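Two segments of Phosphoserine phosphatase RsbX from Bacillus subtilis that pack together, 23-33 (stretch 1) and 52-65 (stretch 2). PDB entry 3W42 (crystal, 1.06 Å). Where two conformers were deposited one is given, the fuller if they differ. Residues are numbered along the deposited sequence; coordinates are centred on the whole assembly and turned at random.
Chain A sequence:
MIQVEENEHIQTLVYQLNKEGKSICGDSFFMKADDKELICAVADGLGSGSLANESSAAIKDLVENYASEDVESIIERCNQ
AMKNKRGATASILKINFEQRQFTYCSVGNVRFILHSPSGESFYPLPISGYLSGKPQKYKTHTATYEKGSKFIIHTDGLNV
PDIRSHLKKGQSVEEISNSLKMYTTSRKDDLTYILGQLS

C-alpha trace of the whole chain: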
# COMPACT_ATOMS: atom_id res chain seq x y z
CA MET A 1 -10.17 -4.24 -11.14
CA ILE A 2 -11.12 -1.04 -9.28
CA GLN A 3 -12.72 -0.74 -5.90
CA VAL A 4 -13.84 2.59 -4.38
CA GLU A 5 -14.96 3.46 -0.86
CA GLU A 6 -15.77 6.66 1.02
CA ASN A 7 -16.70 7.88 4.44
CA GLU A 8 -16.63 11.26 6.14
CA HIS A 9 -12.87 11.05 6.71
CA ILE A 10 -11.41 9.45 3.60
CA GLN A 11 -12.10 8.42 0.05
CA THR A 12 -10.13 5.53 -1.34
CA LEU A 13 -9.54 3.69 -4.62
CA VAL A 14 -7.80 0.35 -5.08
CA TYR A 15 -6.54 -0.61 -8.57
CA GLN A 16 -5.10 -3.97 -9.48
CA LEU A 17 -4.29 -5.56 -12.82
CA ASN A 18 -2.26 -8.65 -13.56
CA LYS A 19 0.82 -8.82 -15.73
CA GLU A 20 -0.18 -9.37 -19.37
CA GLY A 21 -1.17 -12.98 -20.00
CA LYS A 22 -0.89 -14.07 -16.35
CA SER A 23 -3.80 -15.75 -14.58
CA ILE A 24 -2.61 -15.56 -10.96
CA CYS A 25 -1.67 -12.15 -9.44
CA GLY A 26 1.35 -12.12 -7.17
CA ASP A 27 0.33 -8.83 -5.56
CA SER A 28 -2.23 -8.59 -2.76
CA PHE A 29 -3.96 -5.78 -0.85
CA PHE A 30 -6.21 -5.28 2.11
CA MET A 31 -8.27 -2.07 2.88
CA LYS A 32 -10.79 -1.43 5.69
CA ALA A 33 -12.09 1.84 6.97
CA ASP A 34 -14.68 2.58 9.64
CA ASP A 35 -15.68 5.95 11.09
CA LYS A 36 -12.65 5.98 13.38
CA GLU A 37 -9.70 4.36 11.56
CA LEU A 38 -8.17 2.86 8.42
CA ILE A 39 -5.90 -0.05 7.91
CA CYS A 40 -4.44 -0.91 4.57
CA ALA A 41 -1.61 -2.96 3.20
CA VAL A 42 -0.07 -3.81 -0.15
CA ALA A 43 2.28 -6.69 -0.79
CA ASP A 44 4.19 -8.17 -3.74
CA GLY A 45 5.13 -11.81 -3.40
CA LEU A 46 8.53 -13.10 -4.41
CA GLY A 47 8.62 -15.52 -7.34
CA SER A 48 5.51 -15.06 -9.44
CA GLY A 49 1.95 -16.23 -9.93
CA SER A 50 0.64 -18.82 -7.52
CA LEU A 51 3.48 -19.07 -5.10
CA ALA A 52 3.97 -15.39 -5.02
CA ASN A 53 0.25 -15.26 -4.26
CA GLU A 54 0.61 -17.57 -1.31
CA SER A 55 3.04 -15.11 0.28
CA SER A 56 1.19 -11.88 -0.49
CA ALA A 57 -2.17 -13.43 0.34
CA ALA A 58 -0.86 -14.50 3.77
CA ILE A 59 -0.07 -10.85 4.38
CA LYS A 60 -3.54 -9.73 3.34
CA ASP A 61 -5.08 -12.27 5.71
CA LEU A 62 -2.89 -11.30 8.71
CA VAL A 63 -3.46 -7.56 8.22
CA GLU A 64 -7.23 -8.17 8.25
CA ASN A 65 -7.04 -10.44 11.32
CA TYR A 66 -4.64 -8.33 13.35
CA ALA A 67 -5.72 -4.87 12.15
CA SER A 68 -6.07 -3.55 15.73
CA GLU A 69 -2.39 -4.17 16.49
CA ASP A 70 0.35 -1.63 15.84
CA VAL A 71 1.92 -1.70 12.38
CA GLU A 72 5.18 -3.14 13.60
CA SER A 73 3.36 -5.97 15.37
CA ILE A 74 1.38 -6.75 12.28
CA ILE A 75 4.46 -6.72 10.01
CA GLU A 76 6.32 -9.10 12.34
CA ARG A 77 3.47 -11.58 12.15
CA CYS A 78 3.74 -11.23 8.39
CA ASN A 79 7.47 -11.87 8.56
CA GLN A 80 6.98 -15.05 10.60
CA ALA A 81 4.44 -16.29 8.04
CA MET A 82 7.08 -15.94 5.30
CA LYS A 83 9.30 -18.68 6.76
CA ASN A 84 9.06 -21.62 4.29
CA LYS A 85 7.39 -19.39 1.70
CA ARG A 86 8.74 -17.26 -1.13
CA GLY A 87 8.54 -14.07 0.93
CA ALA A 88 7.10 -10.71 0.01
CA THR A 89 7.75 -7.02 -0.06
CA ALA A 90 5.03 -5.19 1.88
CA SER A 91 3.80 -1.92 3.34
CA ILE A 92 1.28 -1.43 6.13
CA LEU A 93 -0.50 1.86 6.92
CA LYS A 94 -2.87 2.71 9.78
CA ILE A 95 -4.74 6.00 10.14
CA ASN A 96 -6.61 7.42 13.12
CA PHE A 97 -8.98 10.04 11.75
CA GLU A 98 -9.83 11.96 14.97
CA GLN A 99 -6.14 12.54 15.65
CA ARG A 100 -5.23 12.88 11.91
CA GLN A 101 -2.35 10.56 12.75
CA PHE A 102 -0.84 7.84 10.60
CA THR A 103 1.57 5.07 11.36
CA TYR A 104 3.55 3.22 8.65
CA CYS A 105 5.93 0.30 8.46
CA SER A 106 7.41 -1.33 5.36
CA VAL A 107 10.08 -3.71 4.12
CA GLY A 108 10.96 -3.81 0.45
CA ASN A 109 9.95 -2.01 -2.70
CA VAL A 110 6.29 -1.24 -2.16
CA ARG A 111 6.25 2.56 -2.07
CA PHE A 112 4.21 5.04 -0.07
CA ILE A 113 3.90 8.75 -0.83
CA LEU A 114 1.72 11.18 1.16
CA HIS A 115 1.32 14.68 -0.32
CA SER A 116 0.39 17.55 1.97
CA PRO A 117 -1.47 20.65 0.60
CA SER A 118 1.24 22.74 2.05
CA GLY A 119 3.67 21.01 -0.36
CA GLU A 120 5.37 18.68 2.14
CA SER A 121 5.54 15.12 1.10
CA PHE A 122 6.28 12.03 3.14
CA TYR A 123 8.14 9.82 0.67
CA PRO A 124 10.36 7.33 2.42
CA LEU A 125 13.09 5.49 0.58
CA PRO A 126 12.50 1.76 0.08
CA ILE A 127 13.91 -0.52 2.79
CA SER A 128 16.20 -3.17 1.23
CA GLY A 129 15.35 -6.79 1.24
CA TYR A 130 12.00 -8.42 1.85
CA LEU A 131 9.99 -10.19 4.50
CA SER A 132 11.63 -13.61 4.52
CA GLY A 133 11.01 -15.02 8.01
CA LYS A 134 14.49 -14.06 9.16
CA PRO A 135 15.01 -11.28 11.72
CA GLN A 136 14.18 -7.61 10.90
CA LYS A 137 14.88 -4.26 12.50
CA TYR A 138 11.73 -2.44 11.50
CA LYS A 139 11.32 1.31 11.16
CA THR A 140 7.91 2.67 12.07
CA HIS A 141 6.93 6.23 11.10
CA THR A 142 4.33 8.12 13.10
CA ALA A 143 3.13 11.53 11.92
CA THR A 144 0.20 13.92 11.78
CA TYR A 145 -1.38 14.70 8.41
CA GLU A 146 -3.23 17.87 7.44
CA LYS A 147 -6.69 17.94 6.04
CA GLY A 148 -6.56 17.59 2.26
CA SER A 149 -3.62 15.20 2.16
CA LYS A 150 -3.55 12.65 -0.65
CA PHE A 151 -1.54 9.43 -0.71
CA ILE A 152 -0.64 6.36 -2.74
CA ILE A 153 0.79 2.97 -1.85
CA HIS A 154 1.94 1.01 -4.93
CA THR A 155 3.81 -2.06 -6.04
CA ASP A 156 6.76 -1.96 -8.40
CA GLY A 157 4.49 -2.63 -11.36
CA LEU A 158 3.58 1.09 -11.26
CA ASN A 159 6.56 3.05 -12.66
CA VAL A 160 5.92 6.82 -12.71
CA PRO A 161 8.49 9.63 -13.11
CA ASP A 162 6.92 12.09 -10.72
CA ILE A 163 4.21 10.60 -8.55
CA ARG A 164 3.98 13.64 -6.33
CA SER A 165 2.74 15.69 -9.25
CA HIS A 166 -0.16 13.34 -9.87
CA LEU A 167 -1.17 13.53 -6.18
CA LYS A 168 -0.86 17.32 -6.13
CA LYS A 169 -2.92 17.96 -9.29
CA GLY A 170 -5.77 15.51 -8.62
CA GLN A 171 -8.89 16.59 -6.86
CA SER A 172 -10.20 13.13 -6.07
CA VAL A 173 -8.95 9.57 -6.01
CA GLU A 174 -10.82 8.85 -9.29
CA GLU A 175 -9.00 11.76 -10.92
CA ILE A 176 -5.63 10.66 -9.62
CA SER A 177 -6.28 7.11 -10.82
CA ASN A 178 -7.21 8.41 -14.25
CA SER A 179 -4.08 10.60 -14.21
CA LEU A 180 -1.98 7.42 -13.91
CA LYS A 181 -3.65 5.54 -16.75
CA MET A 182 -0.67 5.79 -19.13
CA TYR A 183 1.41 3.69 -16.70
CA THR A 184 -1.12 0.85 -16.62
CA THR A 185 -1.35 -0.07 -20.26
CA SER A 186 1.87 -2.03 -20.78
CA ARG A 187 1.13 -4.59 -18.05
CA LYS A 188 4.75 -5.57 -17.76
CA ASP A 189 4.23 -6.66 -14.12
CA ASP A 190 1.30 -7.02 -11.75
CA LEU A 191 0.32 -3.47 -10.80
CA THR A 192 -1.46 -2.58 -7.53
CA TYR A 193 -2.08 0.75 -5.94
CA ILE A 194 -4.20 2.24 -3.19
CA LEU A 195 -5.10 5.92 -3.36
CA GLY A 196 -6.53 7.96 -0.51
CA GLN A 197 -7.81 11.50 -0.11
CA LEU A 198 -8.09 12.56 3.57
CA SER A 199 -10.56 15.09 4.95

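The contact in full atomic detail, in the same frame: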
# COMPACT_ATOMS: atom_id res chain seq x y z
N SER A 23 -2.60 -15.49 -15.27
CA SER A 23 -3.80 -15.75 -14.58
C SER A 23 -3.81 -15.37 -13.11
O SER A 23 -4.77 -14.83 -12.63
CB SER A 23 -4.02 -17.31 -14.69
OG SER A 23 -5.20 -17.60 -13.98
N ILE A 24 -2.72 -15.68 -12.42
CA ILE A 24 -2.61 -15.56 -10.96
C ILE A 24 -1.77 -14.32 -10.62
O ILE A 24 -0.62 -14.23 -10.95
CB ILE A 24 -2.01 -16.76 -10.30
CG1 ILE A 24 -2.93 -17.96 -10.63
CG2 ILE A 24 -1.87 -16.58 -8.79
CD1 ILE A 24 -4.56 -17.63 -10.26
N CYS A 25 -2.38 -13.38 -9.87
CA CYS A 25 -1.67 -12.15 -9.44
C CYS A 25 -0.77 -12.50 -8.28
O CYS A 25 -1.16 -13.22 -7.34
CB CYS A 25 -2.70 -11.14 -9.05
SG CYS A 25 -2.02 -9.49 -8.83
N GLY A 26 0.45 -11.99 -8.30
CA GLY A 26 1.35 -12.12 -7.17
C GLY A 26 1.26 -11.00 -6.16
O GLY A 26 1.88 -11.14 -5.09
N ASP A 27 0.54 -9.94 -6.46
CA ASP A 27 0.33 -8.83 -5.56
C ASP A 27 -0.93 -9.11 -4.73
O ASP A 27 -1.89 -9.71 -5.22
CB ASP A 27 0.08 -7.51 -6.27
CG ASP A 27 1.26 -6.84 -7.02
OD1 ASP A 27 2.38 -7.35 -6.95
OD2 ASP A 27 0.96 -5.79 -7.66
N SER A 28 -1.00 -8.58 -3.53
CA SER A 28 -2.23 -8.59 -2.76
C SER A 28 -2.40 -7.22 -2.08
O SER A 28 -1.48 -6.40 -1.97
CB SER A 28 -2.33 -9.79 -1.79
OG SER A 28 -2.23 -11.10 -2.31
N PHE A 29 -3.64 -6.97 -1.63
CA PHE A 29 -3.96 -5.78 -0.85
C PHE A 29 -5.01 -6.11 0.15
O PHE A 29 -5.76 -7.06 0.03
CB PHE A 29 -4.40 -4.64 -1.74
CG PHE A 29 -5.73 -4.98 -2.48
CD1 PHE A 29 -6.95 -4.77 -1.90
CD2 PHE A 29 -5.69 -5.57 -3.75
CE1 PHE A 29 -8.11 -5.10 -2.54
CE2 PHE A 29 -6.86 -5.90 -4.38
CZ PHE A 29 -8.03 -5.72 -3.75
N PHE A 30 -5.09 -5.27 1.17
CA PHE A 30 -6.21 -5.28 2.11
C PHE A 30 -6.54 -3.83 2.46
O PHE A 30 -5.61 -3.01 2.66
CB PHE A 30 -5.91 -6.08 3.39
CG PHE A 30 -7.12 -6.11 4.27
CD1 PHE A 30 -8.20 -6.89 3.92
CD2 PHE A 30 -7.23 -5.31 5.40
CE1 PHE A 30 -9.37 -6.85 4.73
CE2 PHE A 30 -8.34 -5.28 6.16
CZ PHE A 30 -9.42 -6.03 5.85
N MET A 31 -7.78 -3.49 2.62
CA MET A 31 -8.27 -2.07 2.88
C MET A 31 -9.47 -2.24 3.82
O MET A 31 -10.42 -2.88 3.37
CB MET A 31 -8.80 -1.25 1.66
CG MET A 31 -9.57 0.05 2.00
SD MET A 31 -8.61 1.29 2.92
CE MET A 31 -7.69 1.50 1.61
N LYS A 32 -9.53 -1.60 4.97
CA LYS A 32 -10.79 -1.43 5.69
C LYS A 32 -10.78 -0.13 6.43
O LYS A 32 -9.85 0.17 7.14
CB LYS A 32 -11.00 -2.57 6.68
CG LYS A 32 -12.28 -2.56 7.43
CD LYS A 32 -12.15 -3.49 8.68
CE LYS A 32 -12.14 -5.02 8.22
NZ LYS A 32 -12.14 -6.31 9.14
N ALA A 33 -11.84 0.62 6.27
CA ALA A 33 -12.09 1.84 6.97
C ALA A 33 -13.39 1.74 7.74
O ALA A 33 -14.36 1.18 7.25
CB ALA A 33 -12.09 3.09 6.03
N ALA A 52 3.94 -16.82 -5.41
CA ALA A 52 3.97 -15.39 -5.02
C ALA A 52 2.69 -15.05 -4.34
O ALA A 52 2.70 -14.38 -3.31
CB ALA A 52 4.18 -14.53 -6.28
N ASN A 53 1.55 -15.51 -4.87
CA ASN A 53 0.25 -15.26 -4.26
C ASN A 53 0.15 -15.83 -2.90
O ASN A 53 -0.37 -15.18 -1.99
CB ASN A 53 -0.84 -15.84 -5.18
CG ASN A 53 -2.21 -15.49 -4.76
OD1 ASN A 53 -2.74 -16.07 -3.83
ND2 ASN A 53 -2.82 -14.59 -5.49
N GLU A 54 0.67 -17.01 -2.64
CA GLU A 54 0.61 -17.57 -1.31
C GLU A 54 1.24 -16.65 -0.30
O GLU A 54 0.71 -16.49 0.82
CB GLU A 54 1.37 -18.93 -1.32
CG GLU A 54 1.53 -19.62 -0.08
CD GLU A 54 2.58 -20.76 -0.02
OE1 GLU A 54 3.73 -20.64 -0.42
OE2 GLU A 54 2.24 -21.80 0.57
N SER A 55 2.38 -16.06 -0.64
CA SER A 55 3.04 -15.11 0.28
C SER A 55 2.27 -13.82 0.42
O SER A 55 2.03 -13.40 1.56
CB SER A 55 4.48 -14.87 -0.18
OG SER A 55 5.30 -15.98 0.06
N SER A 56 1.90 -13.14 -0.64
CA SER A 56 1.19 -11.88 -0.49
C SER A 56 -0.19 -12.06 0.10
O SER A 56 -0.65 -11.20 0.86
CB SER A 56 1.21 -11.11 -1.78
OG SER A 56 0.50 -11.82 -2.78
N ALA A 57 -0.86 -13.15 -0.21
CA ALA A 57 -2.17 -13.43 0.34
C ALA A 57 -2.08 -13.68 1.83
O ALA A 57 -3.04 -13.34 2.55
CB ALA A 57 -2.81 -14.64 -0.34
N ALA A 58 -1.00 -14.27 2.33
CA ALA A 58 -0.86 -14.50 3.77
C ALA A 58 -0.80 -13.17 4.49
O ALA A 58 -1.39 -13.03 5.57
CB ALA A 58 0.38 -15.35 4.06
N ILE A 59 -0.14 -12.20 3.90
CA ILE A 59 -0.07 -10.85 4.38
C ILE A 59 -1.45 -10.21 4.46
O ILE A 59 -1.87 -9.65 5.48
CB ILE A 59 0.96 -10.06 3.64
CG1 ILE A 59 2.37 -10.76 3.97
CG2 ILE A 59 0.90 -8.60 4.02
CD1 ILE A 59 3.54 -10.10 3.28
N LYS A 60 -2.20 -10.26 3.35
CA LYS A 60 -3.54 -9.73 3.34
C LYS A 60 -4.40 -10.33 4.45
O LYS A 60 -5.14 -9.59 5.12
CB LYS A 60 -4.16 -10.04 1.96
CG LYS A 60 -5.62 -9.73 1.81
CD LYS A 60 -6.14 -10.36 0.53
CE LYS A 60 -5.94 -11.84 0.53
NZ LYS A 60 -6.57 -12.49 -0.63
N ASP A 61 -4.31 -11.61 4.66
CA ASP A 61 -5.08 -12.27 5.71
C ASP A 61 -4.68 -11.81 7.13
O ASP A 61 -5.53 -11.59 7.98
CB ASP A 61 -4.88 -13.79 5.62
CG ASP A 61 -5.86 -14.53 6.46
OD1 ASP A 61 -7.08 -14.48 6.13
OD2 ASP A 61 -5.39 -15.14 7.40
N LEU A 62 -3.38 -11.69 7.37
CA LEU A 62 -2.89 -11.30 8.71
C LEU A 62 -3.23 -9.83 8.98
O LEU A 62 -3.58 -9.50 10.14
CB LEU A 62 -1.41 -11.51 8.80
CG LEU A 62 -1.00 -13.00 8.93
CD1 LEU A 62 0.46 -13.17 8.63
CD2 LEU A 62 -1.35 -13.55 10.30
N VAL A 63 -3.16 -8.98 7.98
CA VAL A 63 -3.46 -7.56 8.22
C VAL A 63 -4.95 -7.46 8.57
O VAL A 63 -5.32 -6.70 9.47
CB VAL A 63 -3.10 -6.75 6.95
CG1 VAL A 63 -3.68 -5.35 7.04
CG2 VAL A 63 -1.59 -6.70 6.79
N GLU A 64 -5.82 -8.21 7.90
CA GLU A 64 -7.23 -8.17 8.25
C GLU A 64 -7.43 -8.66 9.66
O GLU A 64 -8.17 -8.02 10.45
CB GLU A 64 -8.04 -9.05 7.30
CG GLU A 64 -9.48 -9.08 7.72
CD GLU A 64 -10.35 -9.80 6.78
OE1 GLU A 64 -9.90 -10.63 5.98
OE2 GLU A 64 -11.58 -9.56 6.82
N ASN A 65 -6.84 -9.77 10.03
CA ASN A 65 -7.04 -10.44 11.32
C ASN A 65 -6.51 -9.68 12.50
O ASN A 65 -7.07 -9.77 13.57
CB ASN A 65 -6.43 -11.85 11.31
CG ASN A 65 -7.01 -12.68 12.40
OD1 ASN A 65 -6.31 -13.00 13.31
ND2 ASN A 65 -8.33 -12.93 12.37
O HOH W 1 -4.56 -11.96 -2.51

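Strand 27-33 lies almost parallel to helix 52-65, their N-to-C directions 8° apart and their axes 7.0 Å apart at closest approach. Such alignment lets the alternation of the strand meet the turns of the helix: S28, F30 and K32 point toward the helix, while D27, F29 and M31 point away. The register is tight at the start, with G26 CA 4.4 Å from N53 CA. G26 has no side chain, and an ideal CB there would sit 3.0 Å from A52 CB, so glycine suits this close approach.

Polar bonds concentrate at this narrow end, where the helix satisfies carbonyls of the loop before the strand. N53 ND2 donates to C25 O at 2.8 Å with a nearly straight geometry, and S56 OG donates to G26 O, also at 2.8 Å. S28 OG lies 2.9 Å from S56 OG, a hydrogen-bonding distance between two small side chains that lets the backbones stay close. A water extends the network, 2.5 Å from S28 OG and accepting from K60 NZ at 2.8 Å, so the lysine amine reaches the serine indirectly.

Further along, apolar surface takes over. F30, chi1 t, is the residue most covered by the helix. E64 CB sits over one face of its ring, 3.7 Å from the centroid, in a CH-pi contact, and E64 CG comes within 3.6 Å of F30 CZ. V63 CG1 adds an apolar contact 3.9 Å from F30 CD2. The K60 aliphatic chain also packs here, its CG 4.0 Å from F30 CB and 3.2 Å from F29 O.

Charge contributes loosely at the far end: K32 NZ is 4.0 Å from E64 OE2, beyond a salt bridge. E64 thus offers methylenes to the aromatic ring and its carboxylate to the neighbourhood of a lysine.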